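Local coordinates for coat protein (Sulfolobus turreted icosahedral virus, PDB 2BBD) that serves as the major capsid protein of an archaeal virus, probably building the icosahedral shell around its genome, at residues Ile22-Asn27 against Ile152-Tyr156. Residues are numbered along the deposited sequence; the frame is centred on the assembly and turned at random.
Sequences IKIPRN and ITITY
With CG anti to its own carbonyl carbon (chi1 -70°), Y156 extends its ring from strand 145-158 and brings its hydroxyl to P25. I22 sets CG1 by the same kind of first torsion (-58°), and a stretched second torsion carries CD1 out to meet I152. The Y156 OH donates a hydrogen bond to P25 O, 2.8 Å away. The hydroxyl stands above the carbonyl plane, and the C=O...OH angle is 117°. The carbonyl oxygen lies at the edge of the ring, in its plane. CB of N27 lies over one face, toward the rim, 4.1 Å from the Y156 ring centroid in a CH-pi contact. The opposite face rests on CG2 of I154, a neighbour on the same strand. Earlier along both strands the contact is apolar. CD1 of I154 fits against P25 CD at 3.6 Å and I24 CG2 at 3.8 Å. I22 and I152 meet tip to tip, CD1 to CD1, at 3.6 Å. The four isoleucines are buried between the two sheets. Segments 22-24 and 152-156 run nearly parallel, with axes 10.0 Å apart, too far for backbone pairing. Each pairs within its own sheet: I24 with I131, I154 with E6. Such face-to-face packing of two sheets through a mostly aliphatic layer is characteristic of a beta sandwich, consistent with the jelly-roll fold of double-barrel viral capsid proteins.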
loop_
_atom_site.group_PDB
_atom_site.type_symbol
_atom_site.label_atom_id
_atom_site.label_comp_id
_atom_site.label_asym_id
_atom_site.label_seq_id
_atom_site.Cartn_x
_atom_site.Cartn_y
_atom_site.Cartn_z
ATOM N N ILE A 22 16.202 7.191 -1.859
ATOM C CA ILE A 22 15.987 8.608 -1.614
ATOM C C ILE A 22 16.078 8.888 -0.123
ATOM O O ILE A 22 15.400 8.253 0.679
ATOM C CB ILE A 22 14.599 9.054 -2.125
ATOM C CG1 ILE A 22 14.473 8.751 -3.623
ATOM C CG2 ILE A 22 14.406 10.541 -1.890
ATOM C CD1 ILE A 22 13.051 8.982 -4.176
ATOM N N LYS A 23 16.929 9.831 0.254
ATOM C CA LYS A 23 17.063 10.166 1.665
ATOM C C LYS A 23 15.979 11.166 2.023
ATOM O O LYS A 23 15.794 12.166 1.333
ATOM C CB LYS A 23 18.439 10.774 1.943
ATOM C CG LYS A 23 18.714 10.986 3.428
ATOM C CD LYS A 23 18.632 9.669 4.203
ATOM C CE LYS A 23 19.374 9.783 5.519
ATOM N NZ LYS A 23 20.780 10.267 5.309
ATOM N N ILE A 24 15.250 10.889 3.094
ATOM C CA ILE A 24 14.189 11.781 3.528
ATOM C C ILE A 24 14.722 12.717 4.607
ATOM O O ILE A 24 15.271 12.268 5.609
ATOM C CB ILE A 24 13.000 10.975 4.068
ATOM C CG1 ILE A 24 12.481 10.035 2.972
ATOM C CG2 ILE A 24 11.903 11.912 4.554
ATOM C CD1 ILE A 24 12.032 10.749 1.706
ATOM N N PRO A 25 14.584 14.035 4.407
ATOM C CA PRO A 25 15.061 15.031 5.378
ATOM C C PRO A 25 14.263 14.980 6.687
ATOM O O PRO A 25 13.036 14.861 6.667
ATOM C CB PRO A 25 14.862 16.362 4.647
ATOM C CG PRO A 25 14.831 15.968 3.187
ATOM C CD PRO A 25 14.050 14.690 3.204
ATOM N N ARG A 26 14.966 15.088 7.812
ATOM C CA ARG A 26 14.351 15.043 9.138
ATOM C C ARG A 26 14.194 16.433 9.747
ATOM O O ARG A 26 14.666 16.692 10.854
ATOM C CB ARG A 26 15.203 14.163 10.055
ATOM C CG ARG A 26 15.396 12.765 9.496
ATOM C CD ARG A 26 16.242 11.873 10.387
ATOM N NE ARG A 26 17.644 12.273 10.398
ATOM C CZ ARG A 26 18.169 13.149 11.249
ATOM N NH1 ARG A 26 17.402 13.722 12.170
ATOM N NH2 ARG A 26 19.460 13.444 11.187
ATOM N N ASN A 27 13.513 17.314 9.021
ATOM C CA ASN A 27 13.295 18.683 9.459
ATOM C C ASN A 27 12.372 18.790 10.653
ATOM O O ASN A 27 12.494 19.709 11.457
ATOM C CB ASN A 27 12.711 19.509 8.322
ATOM C CG ASN A 27 13.629 19.580 7.121
ATOM O OD1 ASN A 27 13.260 20.123 6.084
ATOM N ND2 ASN A 27 14.834 19.031 7.257
ATOM N N ILE A 152 9.328 14.270 -4.943
ATOM C CA ILE A 152 9.041 13.909 -3.566
ATOM C C ILE A 152 8.487 15.087 -2.772
ATOM O O ILE A 152 9.075 16.168 -2.761
ATOM C CB ILE A 152 10.311 13.412 -2.868
ATOM C CG1 ILE A 152 10.965 12.307 -3.699
ATOM C CG2 ILE A 152 9.982 12.957 -1.451
ATOM C CD1 ILE A 152 10.072 11.079 -3.967
ATOM N N THR A 153 7.353 14.881 -2.108
ATOM C CA THR A 153 6.758 15.950 -1.317
ATOM C C THR A 153 6.506 15.457 0.103
ATOM O O THR A 153 5.904 14.415 0.316
ATOM C CB THR A 153 5.458 16.438 -1.939
ATOM O OG1 THR A 153 5.730 16.954 -3.245
ATOM C CG2 THR A 153 4.853 17.538 -1.103
ATOM N N ILE A 154 6.974 16.214 1.080
ATOM C CA ILE A 154 6.829 15.789 2.460
ATOM C C ILE A 154 5.920 16.672 3.292
ATOM O O ILE A 154 5.989 17.903 3.230
ATOM C CB ILE A 154 8.225 15.705 3.118
ATOM C CG1 ILE A 154 9.105 14.772 2.287
ATOM C CG2 ILE A 154 8.124 15.187 4.554
ATOM C CD1 ILE A 154 10.555 14.878 2.608
ATOM N N THR A 155 5.039 16.033 4.051
ATOM C CA THR A 155 4.155 16.767 4.936
ATOM C C THR A 155 4.757 16.625 6.336
ATOM O O THR A 155 4.896 15.519 6.851
ATOM C CB THR A 155 2.727 16.198 4.931
ATOM O OG1 THR A 155 2.126 16.402 3.644
ATOM C CG2 THR A 155 1.889 16.902 5.987
ATOM N N TYR A 156 5.142 17.752 6.927
ATOM C CA TYR A 156 5.739 17.757 8.256
ATOM C C TYR A 156 4.771 18.269 9.295
ATOM O O TYR A 156 3.701 18.772 8.978
ATOM C CB TYR A 156 6.962 18.678 8.310
ATOM C CG TYR A 156 8.170 18.195 7.558
ATOM C CD1 TYR A 156 8.517 18.748 6.331
ATOM C CD2 TYR A 156 8.993 17.212 8.094
ATOM C CE1 TYR A 156 9.663 18.338 5.658
ATOM C CE2 TYR A 156 10.135 16.791 7.431
ATOM C CZ TYR A 156 10.466 17.356 6.215
ATOM O OH TYR A 156 11.583 16.917 5.547
#